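Local coordinates for PLP-Dependent L-Arginine Hydroxylase MppP (Streptomyces wadayamensis, PDB 6C9B), which is a pyridoxal phosphate-dependent enzyme that oxidises L-arginine to 4-hydroxy-2-ketoarginine and 2-ketoarginine, acting as an oxidase rather than an oxygenase, at residues 98-112 with 121-134. Sequence-based numbering, arbitrary orientation.
Sequences ARSLSASVDRVALVH and LLRGNGLDLVPVEE
Strands 107-112 and 128-133 pair in parallel in a beta-alpha-beta unit whose crossover helix is 116-124, at one border of the seven-stranded sheet of the PLP-dependent aminotransferase fold. The register rests on six backbone hydrogen bonds, from Asp128 N to Asp106 O, through Val108 and Val130, to His112 N with Val132 O; the strand axes diverge by 42°. Within this chain 128-133 is an outermost strand, whereas 107-112 also bonds to strand 152-156. Leu122 of the crossover helix and Leu129 meet Val108 and Leu110; Leu122 CD2 also reaches Ala98 CB (3.9 Å) on helix 90-101. A Schellman motif with Gly126 at C-prime ends the crossover helix. Just beyond it, the branches of Leu127 divide: CD1 lies 3.8 Å from Leu101 CB, while CD2 packs beside Val105. Asn125 lays its amide against Ala98 and Arg99, with OD1 3.5 Å from Arg99 CB; ND2 bonds to Leu121 O and to Glu95 of the same chain, fixing the amide's rotation. Arg99 NE forms a salt bridge with Glu95 of the second subunit, so this corner borders the dimer interface. On the sheet face bearing Ala109, Val130 CG2 sits over one guanidinium face of Arg107, 3.5 Å from NH1, which bonds to Ser149. Asp128 runs alongside, OD2 3.5 Å from Arg107 NH2 in a salt bridge whose hydrogen bond is weak. Glu133 bends at chi2 (-70°), folding its carboxylate back to His112: ND1 donates to Glu133 OE2 (2.8 Å) on its syn side, 34° out of the carboxylate plane, while a water joins Glu133 OE1, His112 O and Glu134 N.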
ATOM      1  N   ALA B  98      -6.134 -11.030   5.792  1.00 16.50           N
ATOM      2  CA  ALA B  98      -7.552 -11.089   6.120  1.00 15.73           C
ATOM      3  C   ALA B  98      -8.343 -11.663   4.951  1.00 16.85           C
ATOM      4  O   ALA B  98      -9.221 -12.512   5.138  1.00 18.05           O
ATOM      5  CB  ALA B  98      -8.047  -9.694   6.484  1.00 18.79           C
ATOM      6  N   ARG B  99      -8.085 -11.165   3.736  1.00 16.89           N
ATOM      7  CA  ARG B  99      -8.812 -11.690   2.587  1.00 17.17           C
ATOM      8  C   ARG B  99      -8.461 -13.156   2.375  1.00 18.11           C
ATOM      9  O   ARG B  99      -9.331 -13.955   2.008  1.00 20.21           O
ATOM     10  CB  ARG B  99      -8.528 -10.847   1.341  1.00 23.54           C
ATOM     11  CG  ARG B  99      -9.462 -11.251   0.179  1.00 28.67           C
ATOM     12  CD  ARG B  99     -10.014 -10.047  -0.544  1.00 25.42           C
ATOM     13  NE  ARG B  99      -9.044  -9.339  -1.364  1.00 26.79           N
ATOM     14  CZ  ARG B  99      -8.551  -9.802  -2.506  1.00 25.79           C
ATOM     15  NH1 ARG B  99      -7.727  -9.044  -3.208  1.00 21.98           N
ATOM     16  NH2 ARG B  99      -8.852 -11.029  -2.929  1.00 24.62           N
ATOM     17  N   SER B 100      -7.206 -13.538   2.668  1.00 17.21           N
ATOM     18  CA  SER B 100      -6.798 -14.939   2.544  1.00 19.41           C
ATOM     19  C   SER B 100      -7.502 -15.816   3.573  1.00 18.33           C
ATOM     20  O   SER B 100      -7.952 -16.926   3.249  1.00 19.58           O
ATOM     21  CB  SER B 100      -5.296 -15.072   2.719  1.00 23.08           C
ATOM     22  OG  SER B 100      -4.611 -14.402   1.668  1.00 21.08           O
ATOM     23  N   LEU B 101      -7.572 -15.354   4.823  1.00 18.37           N
ATOM     24  CA  LEU B 101      -8.297 -16.095   5.855  1.00 18.69           C
ATOM     25  C   LEU B 101      -9.743 -16.334   5.461  1.00 24.33           C
ATOM     26  O   LEU B 101     -10.296 -17.401   5.748  1.00 21.15           O
ATOM     27  CB  LEU B 101      -8.242 -15.340   7.183  1.00 17.31           C
ATOM     28  CG  LEU B 101      -6.935 -15.447   7.953  1.00 20.87           C
ATOM     29  CD1 LEU B 101      -6.906 -14.378   9.042  1.00 20.40           C
ATOM     30  CD2 LEU B 101      -6.800 -16.830   8.581  1.00 22.22           C
ATOM     31  N   SER B 102     -10.384 -15.339   4.842  1.00 22.41           N
ATOM     32  CA  SER B 102     -11.812 -15.420   4.554  1.00 22.33           C
ATOM     33  C   SER B 102     -12.129 -16.554   3.592  1.00 22.85           C
ATOM     34  O   SER B 102     -13.290 -16.975   3.513  1.00 27.19           O
ATOM     35  CB  SER B 102     -12.324 -14.077   3.998  1.00 28.08           C
ATOM     36  OG  SER B 102     -12.013 -13.916   2.620  1.00 30.96           O
ATOM     37  N   ALA B 103     -11.116 -17.091   2.900  1.00 25.48           N
ATOM     38  CA  ALA B 103     -11.331 -18.221   1.998  1.00 33.94           C
ATOM     39  C   ALA B 103     -11.723 -19.493   2.740  1.00 36.03           C
ATOM     40  O   ALA B 103     -12.418 -20.341   2.170  1.00 38.51           O
ATOM     41  CB  ALA B 103     -10.067 -18.493   1.177  1.00 33.95           C
ATOM     42  N   SER B 104     -11.268 -19.672   3.989  1.00 23.29           N
ATOM     43  CA  SER B 104     -11.473 -20.940   4.678  1.00 23.76           C
ATOM     44  C   SER B 104     -11.788 -20.806   6.157  1.00 30.06           C
ATOM     45  O   SER B 104     -11.982 -21.829   6.816  1.00 31.26           O
ATOM     46  CB  SER B 104     -10.233 -21.818   4.520  1.00 31.08           C
ATOM     47  OG  SER B 104      -9.088 -21.153   5.029  1.00 29.29           O
ATOM     48  N   VAL B 105     -11.801 -19.595   6.705  1.00 22.03           N
ATOM     49  CA  VAL B 105     -12.017 -19.360   8.123  1.00 21.54           C
ATOM     50  C   VAL B 105     -13.245 -18.473   8.284  1.00 23.27           C
ATOM     51  O   VAL B 105     -13.423 -17.510   7.533  1.00 25.61           O
ATOM     52  CB  VAL B 105     -10.772 -18.695   8.735  1.00 21.80           C
ATOM     53  CG1 VAL B 105     -11.007 -18.275  10.171  1.00 24.22           C
ATOM     54  CG2 VAL B 105      -9.597 -19.645   8.611  1.00 25.46           C
ATOM     55  N   ASP B 106     -14.057 -18.770   9.291  1.00 23.26           N
ATOM     56  CA  ASP B 106     -15.231 -17.969   9.627  1.00 20.89           C
ATOM     57  C   ASP B 106     -14.987 -17.022  10.811  1.00 22.07           C
ATOM     58  O   ASP B 106     -15.534 -15.912  10.823  1.00 20.98           O
ATOM     59  CB  ASP B 106     -16.422 -18.884   9.963  1.00 25.55           C
ATOM     60  CG  ASP B 106     -16.976 -19.589   8.739  1.00 47.35           C
ATOM     61  OD1 ASP B 106     -16.992 -18.963   7.664  1.00 51.13           O
ATOM     62  OD2 ASP B 106     -17.391 -20.761   8.867  1.00 67.86           O
ATOM     63  N   ARG B 107     -14.207 -17.438  11.819  1.00 21.84           N
ATOM     64  CA  ARG B 107     -14.063 -16.687  13.071  1.00 17.98           C
ATOM     65  C   ARG B 107     -12.592 -16.624  13.477  1.00 19.79           C
ATOM     66  O   ARG B 107     -11.830 -17.577  13.264  1.00 19.60           O
ATOM     67  CB  ARG B 107     -14.894 -17.332  14.202  1.00 21.49           C
ATOM     68  CG  ARG B 107     -16.314 -17.711  13.808  1.00 43.72           C
ATOM     69  CD  ARG B 107     -17.304 -17.597  14.982  1.00 45.89           C
ATOM     70  NE  ARG B 107     -16.801 -18.200  16.207  1.00 54.32           N
ATOM     71  CZ  ARG B 107     -17.162 -17.834  17.434  1.00 71.07           C
ATOM     72  NH1 ARG B 107     -16.644 -18.459  18.483  1.00 76.46           N
ATOM     73  NH2 ARG B 107     -18.026 -16.845  17.622  1.00 71.54           N
ATOM     74  N   VAL B 108     -12.196 -15.494  14.071  1.00 17.74           N
ATOM     75  CA  VAL B 108     -10.820 -15.251  14.503  1.00 17.10           C
ATOM     76  C   VAL B 108     -10.842 -14.795  15.950  1.00 19.61           C
ATOM     77  O   VAL B 108     -11.622 -13.909  16.306  1.00 17.18           O
ATOM     78  CB  VAL B 108     -10.142 -14.179  13.621  1.00 18.25           C
ATOM     79  CG1 VAL B 108      -8.740 -13.852  14.071  1.00 16.78           C
ATOM     80  CG2 VAL B 108     -10.146 -14.615  12.177  1.00 21.27           C
ATOM     81  N   ALA B 109     -10.009 -15.415  16.790  1.00 17.42           N
ATOM     82  CA  ALA B 109      -9.791 -14.914  18.142  1.00 16.49           C
ATOM     83  C   ALA B 109      -8.715 -13.839  18.065  1.00 18.72           C
ATOM     84  O   ALA B 109      -7.656 -14.062  17.468  1.00 19.45           O
ATOM     85  CB  ALA B 109      -9.384 -16.055  19.074  1.00 17.45           C
ATOM     86  N   LEU B 110      -9.014 -12.646  18.602  1.00 15.88           N
ATOM     87  CA  LEU B 110      -8.155 -11.487  18.463  1.00 14.95           C
ATOM     88  C   LEU B 110      -7.929 -10.823  19.813  1.00 15.44           C
ATOM     89  O   LEU B 110      -8.877 -10.629  20.584  1.00 17.67           O
ATOM     90  CB  LEU B 110      -8.767 -10.463  17.504  1.00 15.00           C
ATOM     91  CG  LEU B 110      -8.028  -9.156  17.301  1.00 17.70           C
ATOM     92  CD1 LEU B 110      -6.650  -9.349  16.705  1.00 19.92           C
ATOM     93  CD2 LEU B 110      -8.826  -8.291  16.388  1.00 16.43           C
ATOM     94  N   VAL B 111      -6.668 -10.509  20.110  1.00 15.46           N
ATOM     95  CA  VAL B 111      -6.372  -9.837  21.378  1.00 15.91           C
ATOM     96  C   VAL B 111      -7.111  -8.501  21.453  1.00 15.99           C
ATOM     97  O   VAL B 111      -7.293  -7.795  20.453  1.00 15.37           O
ATOM     98  CB  VAL B 111      -4.854  -9.663  21.563  1.00 18.23           C
ATOM     99  CG1 VAL B 111      -4.246  -8.760  20.476  1.00 17.61           C
ATOM    100  CG2 VAL B 111      -4.556  -9.125  22.953  1.00 22.04           C
ATOM    101  N   HIS B 112      -7.576  -8.169  22.655  1.00 16.92           N
ATOM    102  CA  HIS B 112      -8.401  -6.995  22.884  1.00 16.96           C
ATOM    103  C   HIS B 112      -7.883  -6.337  24.159  1.00 18.28           C
ATOM    104  O   HIS B 112      -7.769  -7.010  25.190  1.00 18.44           O
ATOM    105  CB  HIS B 112      -9.864  -7.425  23.040  1.00 18.78           C
ATOM    106  CG  HIS B 112     -10.817  -6.299  23.267  1.00 20.79           C
ATOM    107  ND1 HIS B 112     -11.389  -6.037  24.500  1.00 22.85           N
ATOM    108  CD2 HIS B 112     -11.325  -5.382  22.414  1.00 23.06           C
ATOM    109  CE1 HIS B 112     -12.195  -4.996  24.390  1.00 24.78           C
ATOM    110  NE2 HIS B 112     -12.177  -4.582  23.139  1.00 19.12           N
ATOM    111  N   LEU B 121      -9.977  -4.556   9.386  1.00 16.43           N
ATOM    112  CA  LEU B 121      -9.649  -5.265   8.158  1.00 16.07           C
ATOM    113  C   LEU B 121     -10.175  -6.690   8.197  1.00 17.14           C
ATOM    114  O   LEU B 121     -10.694  -7.188   7.198  1.00 16.25           O
ATOM    115  CB  LEU B 121      -8.143  -5.258   7.930  1.00 15.09           C
ATOM    116  CG  LEU B 121      -7.574  -3.871   7.599  1.00 14.39           C
ATOM    117  CD1 LEU B 121      -6.017  -3.917   7.625  1.00 18.44           C
ATOM    118  CD2 LEU B 121      -8.090  -3.362   6.286  1.00 19.82           C
ATOM    119  N   LEU B 122     -10.148  -7.322   9.365  1.00 15.67           N
ATOM    120  CA  LEU B 122     -10.698  -8.667   9.468  1.00 16.69           C
ATOM    121  C   LEU B 122     -12.207  -8.635   9.310  1.00 18.49           C
ATOM    122  O   LEU B 122     -12.791  -9.398   8.522  1.00 17.70           O
ATOM    123  CB  LEU B 122     -10.305  -9.291  10.812  1.00 14.96           C
ATOM    124  CG  LEU B 122      -8.856  -9.686  11.000  1.00 18.67           C
ATOM    125  CD1 LEU B 122      -8.486  -9.959  12.467  1.00 20.39           C
ATOM    126  CD2 LEU B 122      -8.567 -10.908  10.150  1.00 22.11           C
ATOM    127  N   ARG B 123     -12.869  -7.756  10.060  1.00 18.16           N
ATOM    128  CA  ARG B 123     -14.314  -7.661   9.927  1.00 16.16           C
ATOM    129  C   ARG B 123     -14.716  -7.283   8.514  1.00 19.35           C
ATOM    130  O   ARG B 123     -15.714  -7.793   7.980  1.00 21.27           O
ATOM    131  CB  ARG B 123     -14.873  -6.641  10.915  1.00 22.06           C
ATOM    132  CG  ARG B 123     -14.935  -7.072  12.358  1.00 38.52           C
ATOM    133  CD  ARG B 123     -15.827  -6.087  13.158  1.00 54.03           C
ATOM    134  NE  ARG B 123     -16.223  -6.582  14.482  1.00 69.48           N
ATOM    135  CZ  ARG B 123     -15.928  -6.001  15.647  1.00 73.15           C
ATOM    136  NH1 ARG B 123     -15.221  -4.873  15.702  1.00 54.45           N
ATOM    137  NH2 ARG B 123     -16.354  -6.556  16.776  1.00 71.09           N
ATOM    138  N   GLY B 124     -13.970  -6.359   7.899  1.00 18.23           N
ATOM    139  CA  GLY B 124     -14.294  -5.917   6.557  1.00 19.25           C
ATOM    140  C   GLY B 124     -14.201  -7.017   5.527  1.00 20.35           C
ATOM    141  O   GLY B 124     -14.853  -6.952   4.488  1.00 22.25           O
ATOM    142  N   ASN B 125     -13.378  -8.026   5.784  1.00 18.83           N
ATOM    143  CA  ASN B 125     -13.272  -9.170   4.897  1.00 18.15           C
ATOM    144  C   ASN B 125     -14.157 -10.327   5.334  1.00 23.33           C
ATOM    145  O   ASN B 125     -13.996 -11.440   4.823  1.00 24.90           O
ATOM    146  CB  ASN B 125     -11.813  -9.593   4.823  1.00 19.15           C
ATOM    147  CG  ASN B 125     -11.017  -8.696   3.906  1.00 20.83           C
ATOM    148  OD1 ASN B 125     -11.115  -8.841   2.689  1.00 22.87           O
ATOM    149  ND2 ASN B 125     -10.287  -7.761   4.458  1.00 20.63           N
ATOM    150  N   GLY B 126     -15.098 -10.086   6.232  1.00 20.79           N
ATOM    151  CA  GLY B 126     -16.103 -11.085   6.567  1.00 21.76           C
ATOM    152  C   GLY B 126     -15.769 -12.024   7.695  1.00 22.19           C
ATOM    153  O   GLY B 126     -16.477 -13.031   7.863  1.00 24.84           O
ATOM    154  N   LEU B 127     -14.729 -11.749   8.473  1.00 19.09           N
ATOM    155  CA  LEU B 127     -14.372 -12.586   9.603  1.00 17.18           C
ATOM    156  C   LEU B 127     -15.107 -12.139  10.868  1.00 20.82           C
ATOM    157  O   LEU B 127     -15.132 -10.950  11.210  1.00 20.90           O
ATOM    158  CB  LEU B 127     -12.856 -12.571   9.794  1.00 18.89           C
ATOM    159  CG  LEU B 127     -12.207 -13.198   8.551  1.00 27.85           C
ATOM    160  CD1 LEU B 127     -10.808 -12.790   8.286  1.00 45.10           C
ATOM    161  CD2 LEU B 127     -12.369 -14.753   8.559  1.00 24.33           C
ATOM    162  N   ASP B 128     -15.691 -13.104  11.573  1.00 17.68           N
ATOM    163  CA  ASP B 128     -16.300 -12.840  12.872  1.00 19.54           C
ATOM    164  C   ASP B 128     -15.200 -12.843  13.915  1.00 21.16           C
ATOM    165  O   ASP B 128     -14.298 -13.683  13.872  1.00 27.71           O
ATOM    166  CB  ASP B 128     -17.339 -13.906  13.197  1.00 26.29           C
ATOM    167  CG  ASP B 128     -18.169 -13.580  14.443  1.00 56.84           C
ATOM    168  OD1 ASP B 128     -18.356 -12.388  14.765  1.00 65.01           O
ATOM    169  OD2 ASP B 128     -18.643 -14.531  15.094  1.00 69.96           O
ATOM    170  N   LEU B 129     -15.248 -11.894  14.843  1.00 19.30           N
ATOM    171  CA  LEU B 129     -14.164 -11.732  15.796  1.00 16.61           C
ATOM    172  C   LEU B 129     -14.594 -12.138  17.200  1.00 19.56           C
ATOM    173  O   LEU B 129     -15.688 -11.783  17.656  1.00 23.46           O
ATOM    174  CB  LEU B 129     -13.681 -10.297  15.840  1.00 16.56           C
ATOM    175  CG  LEU B 129     -13.146  -9.761  14.536  1.00 21.02           C
ATOM    176  CD1 LEU B 129     -12.733  -8.274  14.703  1.00 26.01           C
ATOM    177  CD2 LEU B 129     -11.984 -10.612  14.079  1.00 21.99           C
ATOM    178  N   VAL B 130     -13.716 -12.864  17.881  1.00 17.88           N
ATOM    179  CA  VAL B 130     -13.914 -13.227  19.282  1.00 18.81           C
ATOM    180  C   VAL B 130     -12.825 -12.522  20.082  1.00 18.68           C
ATOM    181  O   VAL B 130     -11.642 -12.819  19.880  1.00 18.38           O
ATOM    182  CB  VAL B 130     -13.839 -14.746  19.503  1.00 23.87           C
ATOM    183  CG1 VAL B 130     -14.142 -15.047  20.961  1.00 27.67           C
ATOM    184  CG2 VAL B 130     -14.782 -15.464  18.595  1.00 27.25           C
ATOM    185  N   PRO B 131     -13.152 -11.595  20.987  1.00 16.63           N
ATOM    186  CA  PRO B 131     -12.091 -10.916  21.743  1.00 20.52           C
ATOM    187  C   PRO B 131     -11.467 -11.811  22.799  1.00 19.56           C
ATOM    188  O   PRO B 131     -12.164 -12.570  23.474  1.00 19.46           O
ATOM    189  CB  PRO B 131     -12.825  -9.750  22.404  1.00 19.53           C
ATOM    190  CG  PRO B 131     -14.216 -10.216  22.549  1.00 22.48           C
ATOM    191  CD  PRO B 131     -14.482 -11.038  21.312  1.00 20.11           C
ATOM    192  N   VAL B 132     -10.149 -11.709  22.939  1.00 19.08           N
ATOM    193  CA  VAL B 132      -9.412 -12.365  24.019  1.00 19.56           C
ATOM    194  C   VAL B 132      -8.715 -11.273  24.811  1.00 18.66           C
ATOM    195  O   VAL B 132      -7.835 -10.587  24.279  1.00 18.98           O
ATOM    196  CB  VAL B 132      -8.396 -13.386  23.498  1.00 18.84           C
ATOM    197  CG1 VAL B 132      -7.762 -14.134  24.661  1.00 22.85           C
ATOM    198  CG2 VAL B 132      -9.063 -14.356  22.543  1.00 23.33           C
ATOM    199  N   GLU B 133      -9.141 -11.077  26.064  1.00 17.69           N
ATOM    200  CA  GLU B 133      -8.523 -10.050  26.889  1.00 19.34           C
ATOM    201  C   GLU B 133      -7.088 -10.447  27.203  1.00 19.11           C
ATOM    202  O   GLU B 133      -6.737 -11.630  27.223  1.00 17.28           O
ATOM    203  CB  GLU B 133      -9.286  -9.856  28.204  1.00 23.09           C
ATOM    204  CG  GLU B 133     -10.719  -9.381  28.021  1.00 25.64           C
ATOM    205  CD  GLU B 133     -10.822  -7.937  27.522  1.00 41.06           C
ATOM    206  OE1 GLU B 133     -10.026  -7.063  27.954  1.00 39.83           O
ATOM    207  OE2 GLU B 133     -11.726  -7.684  26.707  1.00 36.03           O
ATOM    208  N   GLU B 134      -6.274  -9.440  27.516  1.00 19.37           N
ATOM    209  CA  GLU B 134      -4.851  -9.694  27.693  1.00 18.53           C
ATOM    210  C   GLU B 134      -4.596 -10.652  28.845  1.00 18.80           C
ATOM    211  O   GLU B 134      -3.727 -11.519  28.743  1.00 22.79           O
ATOM    212  CB  GLU B 134      -4.098  -8.377  27.890  1.00 18.72           C
ATOM    213  CG  GLU B 134      -4.006  -7.595  26.636  1.00 18.30           C
ATOM    214  CD  GLU B 134      -3.134  -6.384  26.752  1.00 22.33           C
ATOM    215  OE1 GLU B 134      -3.365  -5.612  27.722  1.00 25.76           O
ATOM    216  OE2 GLU B 134      -2.242  -6.227  25.878  1.00 20.59           O
TER
HETATM  217  O   HOH W   1     -17.652 -15.228   9.292  1.00 41.68           O
HETATM  218  O   HOH W   2      -7.489  -6.716  27.849  1.00 20.58           O